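Local coordinates for protein beta-galactosidase (PDB 3OG2) that probably hydrolyses terminal non-reducing beta-D-galactose residues in beta-D-galactosides, as a secreted fungal glycoside hydrolase of family 35, at residues 96-99 with 100-103; 382-385 with 386-390; 550-553 with 554-558. All coordinates share one frame; numbering follows the deposited sequence.

Contact 1: residues 96-99 with 100-103; sequences SLEP and FFEA
L97 O receives F101 N at 2.9 Å, E98 O receives E102 N, and P99 O receives A103 N at 2.9 Å, three successive i to i+4 bonds that set up the first turn of helix 98-107, with S96 and L97 leading into it. The first two donors come nearly straight onto their carbonyls, whereas A103 N stands 38° above the carbonyl plane of P99. L97 O also takes a weak second bond from F100 N. Ahead of the turn, S96 OG accepts from E98 N at 3.0 Å, a capping bond to an amide of the first turn, which a helix by itself leaves without a carbonyl partner. P99 can give no amide proton, which suits it to this first turn.

The F101 ring carries most of the side-chain contact. L97 CB lies over its face, 4.0 Å from the centroid of the F101 ring, in a CH-pi contact, and L97 CD1 reaches F101 CZ. L97 O sits above the same ring, offset toward the rim. In the conformer described, the bend of E98 at chi2 brings OE1 to the edge of the ring, 3.6 Å from F101 CD2; carboxylate and ring planes are 68° apart. Replacing F101 by alanine would probably leave L97 CB without its aromatic partner and open a gap against I160 and F75. F100 instead has CG anti to the backbone N (chi1 -169°), and its ring meets Y58 and F75 edge-to-face. Exposed E98 and E102 mark the solvent side. S96 caps the helix start, while L97, F100 and F101 pack on strand 72-76, L97 and F101 on helix 144-163, and A103 on helix 58-66 of the family 35 TIM barrel.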
loop_
_atom_site.group_PDB
_atom_site.type_symbol
_atom_site.label_atom_id
_atom_site.label_comp_id
_atom_site.label_asym_id
_atom_site.label_seq_id
_atom_site.Cartn_x
_atom_site.Cartn_y
_atom_site.Cartn_z
ATOM N N SER A 96 -16.956 -4.210 -4.603
ATOM C CA SER A 96 -17.694 -3.002 -4.219
ATOM C C SER A 96 -16.861 -2.074 -3.365
ATOM O O SER A 96 -16.153 -2.495 -2.429
ATOM C CB SER A 96 -18.908 -3.433 -3.393
ATOM O OG SER A 96 -19.638 -2.288 -2.939
ATOM N N LEU A 97 -16.992 -0.766 -3.615
ATOM C CA LEU A 97 -16.364 0.203 -2.741
ATOM C C LEU A 97 -17.204 0.544 -1.537
ATOM O O LEU A 97 -16.760 1.248 -0.627
ATOM C CB LEU A 97 -16.134 1.499 -3.540
ATOM C CG LEU A 97 -15.000 1.429 -4.561
ATOM C CD1 LEU A 97 -14.892 2.704 -5.360
ATOM C CD2 LEU A 97 -13.667 1.153 -3.851
ATOM N N GLU A 98 -18.456 0.096 -1.496
ATOM C CA GLU A 98 -19.321 0.549 -0.414
ATOM C C GLU A 98 -18.786 0.162 0.964
ATOM O O GLU A 98 -18.811 1.020 1.866
ATOM C CB GLU A 98 -20.756 0.061 -0.642
ATOM C CG GLU A 98 -21.340 0.584 -1.940
ATOM C CD GLU A 98 -21.149 2.051 -2.240
ATOM O OE1 GLU A 98 -21.394 2.889 -1.349
ATOM O OE2 GLU A 98 -20.738 2.371 -3.375
ATOM N N PRO A 99 -18.258 -1.043 1.187
ATOM C CA PRO A 99 -17.690 -1.297 2.532
ATOM C C PRO A 99 -16.477 -0.453 2.862
ATOM O O PRO A 99 -16.178 -0.178 4.015
ATOM C CB PRO A 99 -17.274 -2.778 2.448
ATOM C CG PRO A 99 -18.206 -3.352 1.384
ATOM C CD PRO A 99 -18.187 -2.251 0.335
ATOM N N PHE A 100 -15.736 -0.029 1.849
ATOM C CA PHE A 100 -14.580 0.827 2.011
ATOM C C PHE A 100 -15.085 2.214 2.449
ATOM O O PHE A 100 -14.566 2.767 3.438
ATOM C CB PHE A 100 -13.792 0.861 0.708
ATOM C CG PHE A 100 -12.417 1.506 0.810
ATOM C CD1 PHE A 100 -11.397 0.777 1.369
ATOM C CD2 PHE A 100 -12.157 2.766 0.296
ATOM C CE1 PHE A 100 -10.108 1.268 1.374
ATOM C CE2 PHE A 100 -10.862 3.292 0.336
ATOM C CZ PHE A 100 -9.826 2.546 0.898
ATOM N N PHE A 101 -16.073 2.769 1.736
ATOM C CA PHE A 101 -16.655 4.048 2.165
ATOM C C PHE A 101 -17.241 3.993 3.572
ATOM O O PHE A 101 -17.065 4.916 4.365
ATOM C CB PHE A 101 -17.730 4.487 1.187
ATOM C CG PHE A 101 -17.292 4.731 -0.255
ATOM C CD1 PHE A 101 -16.032 5.236 -0.568
ATOM C CD2 PHE A 101 -18.162 4.441 -1.305
ATOM C CE1 PHE A 101 -15.626 5.453 -1.871
ATOM C CE2 PHE A 101 -17.758 4.683 -2.640
ATOM C CZ PHE A 101 -16.495 5.195 -2.905
ATOM N N GLU A 102 -17.968 2.889 3.838
ATOM C CA GLU A 102 -18.583 2.747 5.163
ATOM C C GLU A 102 -17.545 2.679 6.260
ATOM O O GLU A 102 -17.744 3.288 7.344
ATOM C CB GLU A 102 -19.508 1.515 5.162
ATOM C CG GLU A 102 -20.715 1.758 4.245
ATOM C CD GLU A 102 -21.746 0.659 4.287
ATOM O OE1 GLU A 102 -21.529 -0.291 5.080
ATOM O OE2 GLU A 102 -22.763 0.734 3.543
ATOM N N ALA A 103 -16.460 1.954 5.995
ATOM C CA ALA A 103 -15.421 1.870 7.014
ATOM C C ALA A 103 -14.766 3.238 7.228
ATOM O O ALA A 103 -14.392 3.576 8.337
ATOM C CB ALA A 103 -14.352 0.853 6.627
#

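Contact 2: residues 382-385 with 386-390; sequences NATQ and GVYSD
T384 meets V387 and Y388 where the chain bends at Q385 and G386. Its CB lies 3.8 Å from V387 CB, the two side chains crossing at about a right angle. From CB, T384 OG1 takes the position between backbone N and carbonyl carbon (chi1 67°), which turns it to the Y388 ring: OG1 lies in the ring plane, 3.4 Å from Y388 CD2. The same oxygen accepts from water 1 at 2.7 Å, and water 1 in turn accepts from V387 N at 2.8 Å, a one-water bridge across the bend. T384 OG1 is also hydrogen-bonded to I396 O. The other branch, T384 CG2, approaches Y388 CE2 at 4.1 Å. V387 CG1 stands over one face of the Y388 ring, offset toward the rim, while the ring also meets F408 and rests on I396 and P398. G386 has a positive phi (80°), and a side chain there would run into Q385 O. The extended Q385 chain carries NE2 to Q392 O, a hydrogen bond. This is a water-bridged surface loop joining neighbouring antiparallel strands 379-380 and 394-400 in domain 2 of the beta-galactosidase.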
loop_
_atom_site.group_PDB
_atom_site.type_symbol
_atom_site.label_atom_id
_atom_site.label_comp_id
_atom_site.label_asym_id
_atom_site.label_seq_id
_atom_site.Cartn_x
_atom_site.Cartn_y
_atom_site.Cartn_z
ATOM N N ASN A 382 13.415 30.360 3.101
ATOM C CA ASN A 382 14.560 29.605 2.649
ATOM C C ASN A 382 15.294 28.916 3.802
ATOM O O ASN A 382 15.397 29.443 4.904
ATOM C CB ASN A 382 15.615 30.498 1.996
ATOM C CG ASN A 382 15.211 30.964 0.617
ATOM O OD1 ASN A 382 14.319 30.363 0.027
ATOM N ND2 ASN A 382 15.884 31.993 0.113
ATOM N N ALA A 383 15.827 27.748 3.513
ATOM C CA ALA A 383 16.744 27.074 4.416
ATOM C C ALA A 383 17.956 27.920 4.690
ATOM O O ALA A 383 18.460 28.655 3.817
ATOM C CB ALA A 383 17.256 25.766 3.761
ATOM N N THR A 384 18.479 27.810 5.890
ATOM C CA THR A 384 19.606 28.604 6.311
ATOM C C THR A 384 20.677 27.763 6.979
ATOM O O THR A 384 20.415 26.692 7.496
ATOM C CB THR A 384 19.165 29.691 7.319
ATOM O OG1 THR A 384 18.728 29.077 8.560
ATOM C CG2 THR A 384 18.036 30.568 6.809
ATOM N N GLN A 385 21.887 28.326 7.040
ATOM C CA GLN A 385 22.980 27.688 7.759
ATOM C C GLN A 385 23.760 28.776 8.499
ATOM O O GLN A 385 24.215 29.673 7.812
ATOM C CB GLN A 385 23.797 26.916 6.736
ATOM C CG GLN A 385 24.785 25.875 7.203
ATOM C CD GLN A 385 25.228 25.081 5.987
ATOM O OE1 GLN A 385 24.804 25.343 4.844
ATOM N NE2 GLN A 385 26.125 24.150 6.174
ATOM N N GLY A 386 23.843 28.649 9.813
ATOM C CA GLY A 386 24.586 29.628 10.599
ATOM C C GLY A 386 23.761 30.886 10.843
ATOM O O GLY A 386 24.358 31.892 11.249
ATOM N N VAL A 387 22.434 30.841 10.617
ATOM C CA VAL A 387 21.594 32.004 10.884
ATOM C C VAL A 387 20.799 31.865 12.180
ATOM O O VAL A 387 20.740 32.765 13.017
ATOM C CB VAL A 387 20.596 32.241 9.725
ATOM C CG1 VAL A 387 19.543 33.286 10.041
ATOM C CG2 VAL A 387 21.343 32.658 8.482
ATOM N N TYR A 388 20.178 30.729 12.363
ATOM C CA TYR A 388 19.384 30.421 13.565
ATOM C C TYR A 388 20.205 29.571 14.514
ATOM O O TYR A 388 19.672 29.172 15.548
ATOM C CB TYR A 388 18.064 29.722 13.197
ATOM C CG TYR A 388 17.144 30.642 12.429
ATOM C CD1 TYR A 388 16.359 31.587 13.133
ATOM C CD2 TYR A 388 17.067 30.647 11.043
ATOM C CE1 TYR A 388 15.528 32.453 12.457
ATOM C CE2 TYR A 388 16.232 31.499 10.345
ATOM C CZ TYR A 388 15.474 32.400 11.073
ATOM O OH TYR A 388 14.645 33.228 10.368
ATOM N N SER A 389 21.456 29.312 14.182
ATOM C CA SER A 389 22.412 28.695 15.107
ATOM C C SER A 389 23.796 29.191 14.729
ATOM O O SER A 389 24.023 29.516 13.555
ATOM C CB SER A 389 22.293 27.178 14.995
ATOM O OG SER A 389 23.294 26.513 15.709
ATOM N N ASP A 390 24.684 29.239 15.680
ATOM C CA ASP A 390 26.076 29.617 15.358
ATOM C C ASP A 390 26.714 28.483 14.588
ATOM O O ASP A 390 27.592 28.641 13.744
ATOM C CB ASP A 390 26.791 29.907 16.672
ATOM C CG ASP A 390 28.203 30.388 16.507
ATOM O OD1 ASP A 390 28.481 31.278 15.660
ATOM O OD2 ASP A 390 29.079 29.860 17.200
HETATM O O HOH W 1 20.628 28.671 10.454
#

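Contact 3: residues 550-553 with 554-558; sequences VDRN and SAYNY. With MAN (alpha-D-mannopyranose), chain B.
D551 caps the helix that starts at R552. Its OD1 accepts twice from S554: from OG at 2.7 Å, nearly along the C-O axis, and from the amide N at 3.0 Å, which comes from 51° above the carboxylate plane. The first torsion of D551 (chi1 69°) swings the carboxylate over the turn, and the two bonds hold it there. Backbone bonds continue the turn: A555 N to D551 O at 2.9 Å and Y556 N to R552 O at 3.0 Å, after which A555 to Y558 form a type I turn.

Apolar contacts come from V550. Its CG2 packs on A555 CB at 4.0 Å, and V550 CG1 touches Y558 OH at 3.6 Å; Y558 OH has its polar partner in R537 NH1, by a hydrogen bond.

R552 and Y556 form a pair of their own, running side by side in the same direction, R552 CG against Y556 CE1 and CD 3.4 Å from Y556 OH. R552 O sits over one face of the Y556 ring. Y556 OH is hydrogen-bonded to E357 of helix 357-370, and R552 NH2 makes a salt bridge to D449.

The sugar contact belongs to N553. Its ND2 donates to O2 of the mannose at 2.9 Å in a nearly straight bond (170°), and E357 binds the same sugar. Here the protein lays an Asp-capped short helix, leading from strand 545-551 to strand 558-559, along a glycan attached to the protein itself.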
loop_
_atom_site.group_PDB
_atom_site.type_symbol
_atom_site.label_atom_id
_atom_site.label_comp_id
_atom_site.label_asym_id
_atom_site.label_seq_id
_atom_site.Cartn_x
_atom_site.Cartn_y
_atom_site.Cartn_z
ATOM N N VAL A 550 8.893 12.945 28.036
ATOM C CA VAL A 550 9.270 11.561 27.841
ATOM C C VAL A 550 10.366 11.425 26.782
ATOM O O VAL A 550 10.647 12.371 26.038
ATOM C CB VAL A 550 8.047 10.710 27.418
ATOM C CG1 VAL A 550 7.004 10.720 28.538
ATOM C CG2 VAL A 550 7.441 11.189 26.102
ATOM N N ASP A 551 10.968 10.221 26.712
ATOM C CA ASP A 551 11.861 10.009 25.570
ATOM C C ASP A 551 11.038 9.500 24.403
ATOM O O ASP A 551 9.860 9.088 24.467
ATOM C CB ASP A 551 13.010 9.098 25.939
ATOM C CG ASP A 551 12.620 7.662 26.187
ATOM O OD1 ASP A 551 11.424 7.367 26.426
ATOM O OD2 ASP A 551 13.568 6.844 26.205
ATOM N N ARG A 552 11.682 9.507 23.224
ATOM C CA ARG A 552 10.999 9.108 21.988
ATOM C C ARG A 552 10.439 7.715 22.073
ATOM O O ARG A 552 9.319 7.453 21.646
ATOM C CB ARG A 552 12.025 9.136 20.832
ATOM C CG ARG A 552 11.356 8.769 19.528
ATOM C CD ARG A 552 12.421 8.499 18.441
ATOM N NE ARG A 552 13.119 9.719 18.031
ATOM C CZ ARG A 552 14.354 10.119 18.226
ATOM N NH1 ARG A 552 15.294 9.398 18.890
ATOM N NH2 ARG A 552 14.680 11.295 17.721
ATOM N N ASN A 553 11.226 6.770 22.607
ATOM C CA ASN A 553 10.749 5.394 22.624
ATOM C C ASN A 553 9.563 5.242 23.570
ATOM O O ASN A 553 8.739 4.372 23.283
ATOM C CB ASN A 553 11.891 4.443 22.999
ATOM C CG ASN A 553 12.875 4.378 21.858
ATOM O OD1 ASN A 553 13.741 5.240 21.696
ATOM N ND2 ASN A 553 12.789 3.323 21.051
ATOM N N SER A 554 9.457 6.053 24.612
ATOM C CA SER A 554 8.210 6.031 25.402
ATOM C C SER A 554 7.078 6.676 24.617
ATOM O O SER A 554 5.937 6.166 24.647
ATOM C CB SER A 554 8.431 6.814 26.688
ATOM O OG SER A 554 9.341 6.115 27.488
ATOM N N ALA A 555 7.345 7.791 23.920
ATOM C CA ALA A 555 6.283 8.455 23.152
ATOM C C ALA A 555 5.671 7.548 22.091
ATOM O O ALA A 555 4.502 7.620 21.752
ATOM C CB ALA A 555 6.852 9.687 22.433
ATOM N N TYR A 556 6.464 6.615 21.564
ATOM C CA TYR A 556 5.959 5.652 20.584
ATOM C C TYR A 556 4.758 4.882 21.130
ATOM O O TYR A 556 3.957 4.387 20.339
ATOM C CB TYR A 556 7.039 4.613 20.335
ATOM C CG TYR A 556 8.149 4.992 19.377
ATOM C CD1 TYR A 556 8.129 6.099 18.542
ATOM C CD2 TYR A 556 9.261 4.118 19.322
ATOM C CE1 TYR A 556 9.208 6.355 17.674
ATOM C CE2 TYR A 556 10.313 4.353 18.436
ATOM C CZ TYR A 556 10.282 5.480 17.620
ATOM O OH TYR A 556 11.316 5.711 16.744
ATOM N N ASN A 557 4.637 4.759 22.450
ATOM C CA ASN A 557 3.524 3.989 23.015
ATOM C C ASN A 557 2.348 4.828 23.468
ATOM O O ASN A 557 1.441 4.300 24.107
ATOM C CB ASN A 557 4.051 3.175 24.244
ATOM C CG ASN A 557 5.134 2.204 23.781
ATOM O OD1 ASN A 557 5.012 1.350 22.907
ATOM N ND2 ASN A 557 6.265 2.363 24.464
ATOM N N TYR A 558 2.324 6.106 23.138
ATOM C CA TYR A 558 1.174 6.958 23.451
ATOM C C TYR A 558 0.216 7.045 22.250
ATOM O O TYR A 558 0.638 6.886 21.084
ATOM C CB TYR A 558 1.645 8.411 23.773
ATOM C CG TYR A 558 2.203 8.602 25.164
ATOM C CD1 TYR A 558 3.393 7.947 25.572
ATOM C CD2 TYR A 558 1.616 9.446 26.097
ATOM C CE1 TYR A 558 3.901 8.152 26.857
ATOM C CE2 TYR A 558 2.117 9.653 27.392
ATOM C CZ TYR A 558 3.269 8.989 27.738
ATOM O OH TYR A 558 3.782 9.168 29.031
HETATM C C1 MAN B . 15.142 0.911 18.843
HETATM C C2 MAN B . 15.524 2.303 18.361
HETATM C C3 MAN B . 16.822 2.715 19.096
HETATM C C4 MAN B . 16.582 2.667 20.626
HETATM C C5 MAN B . 16.177 1.224 21.008
HETATM C C6 MAN B . 15.812 1.170 22.496
HETATM O O2 MAN B . 14.468 3.195 18.684
HETATM O O3 MAN B . 17.078 4.102 18.725
HETATM O O4 MAN B . 17.795 2.989 21.273
HETATM O O5 MAN B . 15.002 0.888 20.263
HETATM O O6 MAN B . 15.591 -0.197 22.878
#

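Overall arrangement
Along the chain the three contacts come in series, each within one continuous stretch. Contact 1 lies in the family 35 TIM-barrel region, at the start of helix 98-107; contacts 2 and 3 both fall in the domain 2 range. Contact 2 is in the loop between strands 379-380 and 394-400 of the eight-stranded antiparallel sheet, and contact 3 spans the end of strand 545-551, in a separate five-stranded sheet, and helix 552-555. Centres of contacts 1 and 2 are about 48 Å apart, those of 1 and 3 about 34 Å, those of 2 and 3 about 29 Å, and none touch. Partly buried barrel packing, surface loop and glycan-facing helix are thus separate local features; contact 3 also meets helices 301-313 and 357-370 from earlier in the chain.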